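Long-range contact in molybdenum cofactor carrier protein (Chlamydomonas reinhardtii, PDB 2IZ6), which probably binds the molybdenum cofactor and carries or stores it for delivery to molybdenum enzymes: residues 38-52 and 61-75. Residues are numbered along the deposited sequence; the frame is centred on the assembly and turned at random. Where two conformers were deposited one is given.
Sequences GKQIATHGWILLTGG and AMKGAKEAGGTTIGV
A chi1 of 172° turns L48 CG away from the backbone N and sends CD2 onto helix 61-67, where the methyl lies 3.3 Å from A61 O and 3.7 Å from A65 CB. K39 CG, turned beside its own N (chi1 -71°), passes over G64, 3.4 Å from G64 O, before the chain crosses E67; K39 NZ stays 4.5 Å from E67 OE1, too far for a salt bridge, and has a weak, long ion pair with E36. A serine in place of K39 would probably uncover the G64 carbonyl and leave E67 without its nearby positive charge. Helices 38-43 and 61-67 cross at -39° with axes 6.8 Å apart, an approach that G38 and G64 permit because a CB on either would press into the other backbone. A42 CB packs against A65, A68 and G70. Beneath, strands 47-51 and 72-75 pair in parallel, and with the flanking T71 and G52 make five backbone hydrogen bonds. On the sheet face away from helix 61-67, I47 CG2 meets I73 CD1 at 3.6 Å. Strand 47-51, helix 57-67 and strand 72-76 thus form a beta-alpha-beta crossover, the repeating unit of the Rossmann-like parallel sheet expected of the SLOG clan.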
loop_
_atom_site.group_PDB
_atom_site.type_symbol
_atom_site.label_atom_id
_atom_site.label_comp_id
_atom_site.label_asym_id
_atom_site.label_seq_id
_atom_site.Cartn_x
_atom_site.Cartn_y
_atom_site.Cartn_z
ATOM N N GLY A 38 10.409 24.720 8.666
ATOM C CA GLY A 38 11.294 23.648 9.162
ATOM C C GLY A 38 12.099 24.063 10.381
ATOM O O GLY A 38 12.140 23.378 11.436
ATOM N N LYS A 39 12.655 25.251 10.318
ATOM C CA LYS A 39 13.426 25.874 11.462
ATOM C C LYS A 39 12.575 25.948 12.676
ATOM O O LYS A 39 12.999 25.516 13.713
ATOM C CB LYS A 39 13.997 27.260 11.030
ATOM C CG LYS A 39 15.075 27.209 10.097
ATOM C CD LYS A 39 15.739 28.608 10.104
ATOM C CE LYS A 39 16.153 29.080 8.750
ATOM N NZ LYS A 39 16.398 30.603 8.831
ATOM N N GLN A 40 11.344 26.418 12.538
ATOM C CA GLN A 40 10.495 26.704 13.677
ATOM C C GLN A 40 10.003 25.448 14.232
ATOM O O GLN A 40 9.856 25.312 15.450
ATOM C CB GLN A 40 9.408 27.695 13.263
ATOM C CG GLN A 40 9.997 29.042 12.892
ATOM C CD GLN A 40 10.828 29.719 13.991
ATOM O OE1 GLN A 40 10.576 29.531 15.213
ATOM N NE2 GLN A 40 11.770 30.577 13.569
ATOM N N ILE A 41 9.719 24.473 13.363
ATOM C CA ILE A 41 9.296 23.185 13.875
ATOM C C ILE A 41 10.372 22.603 14.785
ATOM O O ILE A 41 10.056 22.093 15.844
ATOM C CB ILE A 41 8.893 22.191 12.695
ATOM C CG1 ILE A 41 7.585 22.671 12.071
ATOM C CG2 ILE A 41 8.974 20.723 13.068
ATOM C CD1 ILE A 41 7.328 22.049 10.722
ATOM N N ALA A 42 11.582 22.546 14.340
ATOM C CA ALA A 42 12.684 22.020 15.160
ATOM C C ALA A 42 12.932 22.788 16.458
ATOM O O ALA A 42 13.176 22.200 17.504
ATOM C CB ALA A 42 13.890 21.971 14.408
ATOM N N THR A 43 12.787 24.082 16.358
ATOM C CA THR A 43 13.021 24.989 17.498
ATOM C C THR A 43 12.004 24.761 18.598
ATOM O O THR A 43 12.315 24.847 19.782
ATOM C CB THR A 43 12.994 26.444 17.036
ATOM O OG1 THR A 43 14.051 26.698 16.049
ATOM C CG2 THR A 43 13.127 27.393 18.231
ATOM N N HIS A 44 10.765 24.398 18.205
ATOM C CA HIS A 44 9.755 23.968 19.133
ATOM C C HIS A 44 9.909 22.555 19.657
ATOM O O HIS A 44 9.064 22.080 20.408
ATOM C CB HIS A 44 8.359 24.186 18.506
ATOM C CG HIS A 44 7.937 25.618 18.496
ATOM N ND1 HIS A 44 8.422 26.521 17.584
ATOM C CD2 HIS A 44 7.165 26.326 19.364
ATOM C CE1 HIS A 44 7.924 27.724 17.850
ATOM N NE2 HIS A 44 7.122 27.623 18.901
ATOM N N GLY A 45 10.959 21.836 19.272
ATOM C CA GLY A 45 11.153 20.498 19.782
ATOM C C GLY A 45 10.361 19.412 19.130
ATOM O O GLY A 45 10.175 18.355 19.740
ATOM N N TRP A 46 9.805 19.717 17.974
ATOM C CA TRP A 46 9.001 18.802 17.225
ATOM C C TRP A 46 9.854 18.058 16.186
ATOM O O TRP A 46 10.835 18.583 15.701
ATOM C CB TRP A 46 7.799 19.490 16.569
ATOM C CG TRP A 46 7.014 20.343 17.489
ATOM C CD1 TRP A 46 6.733 20.115 18.831
ATOM C CD2 TRP A 46 6.250 21.497 17.119
ATOM N NE1 TRP A 46 5.977 21.202 19.318
ATOM C CE2 TRP A 46 5.680 22.047 18.291
ATOM C CE3 TRP A 46 6.201 22.247 15.941
ATOM C CZ2 TRP A 46 4.937 23.254 18.272
ATOM C CZ3 TRP A 46 5.485 23.477 15.929
ATOM C CH2 TRP A 46 4.835 23.929 17.103
ATOM N N ILE A 47 9.399 16.847 15.853
ATOM C CA ILE A 47 9.966 16.031 14.767
ATOM C C ILE A 47 9.297 16.431 13.434
ATOM O O ILE A 47 8.091 16.597 13.418
ATOM C CB ILE A 47 9.768 14.539 15.015
ATOM C CG1 ILE A 47 10.483 14.025 16.272
ATOM C CG2 ILE A 47 10.243 13.728 13.829
ATOM C CD1 ILE A 47 10.061 12.629 16.730
ATOM N N LEU A 48 10.109 16.666 12.387
ATOM C CA LEU A 48 9.584 16.907 11.055
ATOM C C LEU A 48 9.465 15.594 10.305
ATOM O O LEU A 48 10.452 14.879 10.207
ATOM C CB LEU A 48 10.548 17.789 10.324
ATOM C CG LEU A 48 10.317 18.053 8.805
ATOM C CD1 LEU A 48 9.001 18.789 8.646
ATOM C CD2 LEU A 48 11.458 18.851 8.133
ATOM N N LEU A 49 8.313 15.385 9.679
ATOM C CA LEU A 49 8.051 14.232 8.839
ATOM C C LEU A 49 7.704 14.777 7.485
ATOM O O LEU A 49 6.772 15.578 7.357
ATOM C CB LEU A 49 6.838 13.462 9.412
ATOM C CG LEU A 49 6.312 12.268 8.615
ATOM C CD1 LEU A 49 7.258 11.175 8.587
ATOM C CD2 LEU A 49 5.045 11.668 9.285
ATOM N N THR A 50 8.459 14.405 6.433
ATOM C CA THR A 50 8.197 14.893 5.089
ATOM C C THR A 50 8.773 13.927 4.062
ATOM O O THR A 50 9.286 12.876 4.420
ATOM C CB THR A 50 8.697 16.371 4.914
ATOM O OG1 THR A 50 8.213 16.960 3.707
ATOM C CG2 THR A 50 10.174 16.420 4.916
ATOM N N GLY A 51 8.617 14.257 2.789
ATOM C CA GLY A 51 9.221 13.452 1.727
ATOM C C GLY A 51 10.728 13.542 1.756
ATOM O O GLY A 51 11.277 14.613 2.084
ATOM N N GLY A 52 11.408 12.445 1.455
ATOM C CA GLY A 52 12.868 12.366 1.669
ATOM C C GLY A 52 13.719 12.572 0.451
ATOM O O GLY A 52 14.954 12.480 0.548
ATOM N N ALA A 61 12.177 22.320 3.954
ATOM C CA ALA A 61 11.737 22.136 5.299
ATOM C C ALA A 61 12.775 21.283 6.065
ATOM O O ALA A 61 13.133 21.547 7.243
ATOM C CB ALA A 61 10.372 21.543 5.287
ATOM N N MET A 62 13.264 20.250 5.389
ATOM C CA MET A 62 14.182 19.297 6.001
ATOM C C MET A 62 15.521 19.953 6.326
ATOM O O MET A 62 16.130 19.662 7.356
ATOM C CB MET A 62 14.396 18.093 5.082
ATOM C CG MET A 62 13.142 17.273 4.830
ATOM S SD MET A 62 13.406 15.505 5.059
ATOM C CE MET A 62 14.227 15.488 6.650
ATOM N N LYS A 63 15.972 20.837 5.443
ATOM C CA LYS A 63 17.201 21.577 5.667
ATOM C C LYS A 63 17.071 22.531 6.817
ATOM O O LYS A 63 17.989 22.733 7.618
ATOM C CB LYS A 63 17.557 22.359 4.421
ATOM C CG LYS A 63 18.111 21.487 3.334
ATOM C CD LYS A 63 18.868 22.343 2.275
ATOM C CE LYS A 63 17.902 23.187 1.417
ATOM N NZ LYS A 63 18.593 24.205 0.578
ATOM N N GLY A 64 15.921 23.182 6.886
ATOM C CA GLY A 64 15.618 24.100 7.973
ATOM C C GLY A 64 15.578 23.472 9.353
ATOM O O GLY A 64 16.174 23.971 10.301
ATOM N N ALA A 65 14.902 22.328 9.447
ATOM C CA ALA A 65 14.810 21.609 10.708
ATOM C C ALA A 65 16.182 21.126 11.148
ATOM O O ALA A 65 16.529 21.205 12.330
ATOM C CB ALA A 65 13.906 20.410 10.506
ATOM N N LYS A 66 16.993 20.677 10.168
ATOM C CA LYS A 66 18.316 20.106 10.532
ATOM C C LYS A 66 19.204 21.232 11.019
ATOM O O LYS A 66 19.938 21.097 12.022
ATOM C CB LYS A 66 18.911 19.367 9.336
ATOM C CG LYS A 66 20.356 18.759 9.463
ATOM C CD LYS A 66 20.557 17.757 10.606
ATOM C CE LYS A 66 19.375 16.886 10.902
ATOM N NZ LYS A 66 19.495 16.418 12.328
ATOM N N GLU A 67 19.126 22.378 10.368
ATOM C CA GLU A 67 19.914 23.559 10.788
ATOM C C GLU A 67 19.617 24.036 12.230
ATOM O O GLU A 67 20.515 24.483 12.965
ATOM C CB GLU A 67 19.681 24.702 9.801
ATOM C CG GLU A 67 20.474 25.981 10.101
ATOM C CD GLU A 67 20.063 27.183 9.246
ATOM O OE1 GLU A 67 19.180 27.055 8.370
ATOM O OE2 GLU A 67 20.631 28.295 9.458
ATOM N N ALA A 68 18.347 23.970 12.632
ATOM C CA ALA A 68 17.891 24.305 13.944
ATOM C C ALA A 68 18.044 23.163 14.960
ATOM O O ALA A 68 17.553 23.254 16.097
ATOM C CB ALA A 68 16.407 24.733 13.824
ATOM N N GLY A 69 18.693 22.060 14.557
ATOM C CA GLY A 69 18.924 20.921 15.471
ATOM C C GLY A 69 17.824 19.924 15.669
ATOM O O GLY A 69 17.885 19.120 16.602
ATOM N N GLY A 70 16.805 19.932 14.787
ATOM C CA GLY A 70 15.735 19.017 14.965
ATOM C C GLY A 70 15.961 17.686 14.270
ATOM O O GLY A 70 16.908 17.491 13.506
ATOM N N THR A 71 15.093 16.758 14.596
ATOM C CA THR A 71 15.150 15.422 14.106
ATOM C C THR A 71 14.197 15.386 12.888
ATOM O O THR A 71 13.101 15.933 12.901
ATOM C CB THR A 71 14.587 14.419 15.107
ATOM O OG1 THR A 71 15.473 14.299 16.224
ATOM C CG2 THR A 71 14.423 13.035 14.505
ATOM N N THR A 72 14.651 14.736 11.809
ATOM C CA THR A 72 13.918 14.659 10.600
ATOM C C THR A 72 13.689 13.218 10.130
ATOM O O THR A 72 14.585 12.348 10.159
ATOM C CB THR A 72 14.668 15.363 9.472
ATOM O OG1 THR A 72 15.959 14.790 9.284
ATOM C CG2 THR A 72 14.822 16.891 9.692
ATOM N N ILE A 73 12.511 13.036 9.600
ATOM C CA ILE A 73 12.074 11.754 9.046
ATOM C C ILE A 73 11.718 12.016 7.615
ATOM O O ILE A 73 10.833 12.837 7.312
ATOM C CB ILE A 73 10.882 11.116 9.800
ATOM C CG1 ILE A 73 11.150 10.892 11.294
ATOM C CG2 ILE A 73 10.483 9.796 9.088
ATOM C CD1 ILE A 73 9.892 10.617 12.069
ATOM N N GLY A 74 12.399 11.330 6.691
ATOM C CA GLY A 74 12.160 11.509 5.290
ATOM C C GLY A 74 11.677 10.213 4.713
ATOM O O GLY A 74 12.337 9.183 4.856
ATOM N N VAL A 75 10.492 10.261 4.109
ATOM C CA VAL A 75 9.789 9.125 3.560
ATOM C C VAL A 75 10.008 9.069 2.059
ATOM O O VAL A 75 9.854 10.078 1.359
ATOM C CB VAL A 75 8.276 9.192 3.933
ATOM C CG1 VAL A 75 7.579 7.884 3.517
ATOM C CG2 VAL A 75 8.139 9.464 5.407
HETATM O O HOH W 1 16.653 25.622 17.298
HETATM O O HOH W 2 12.623 18.733 13.590
HETATM O O HOH W 3 13.158 17.462 16.811
#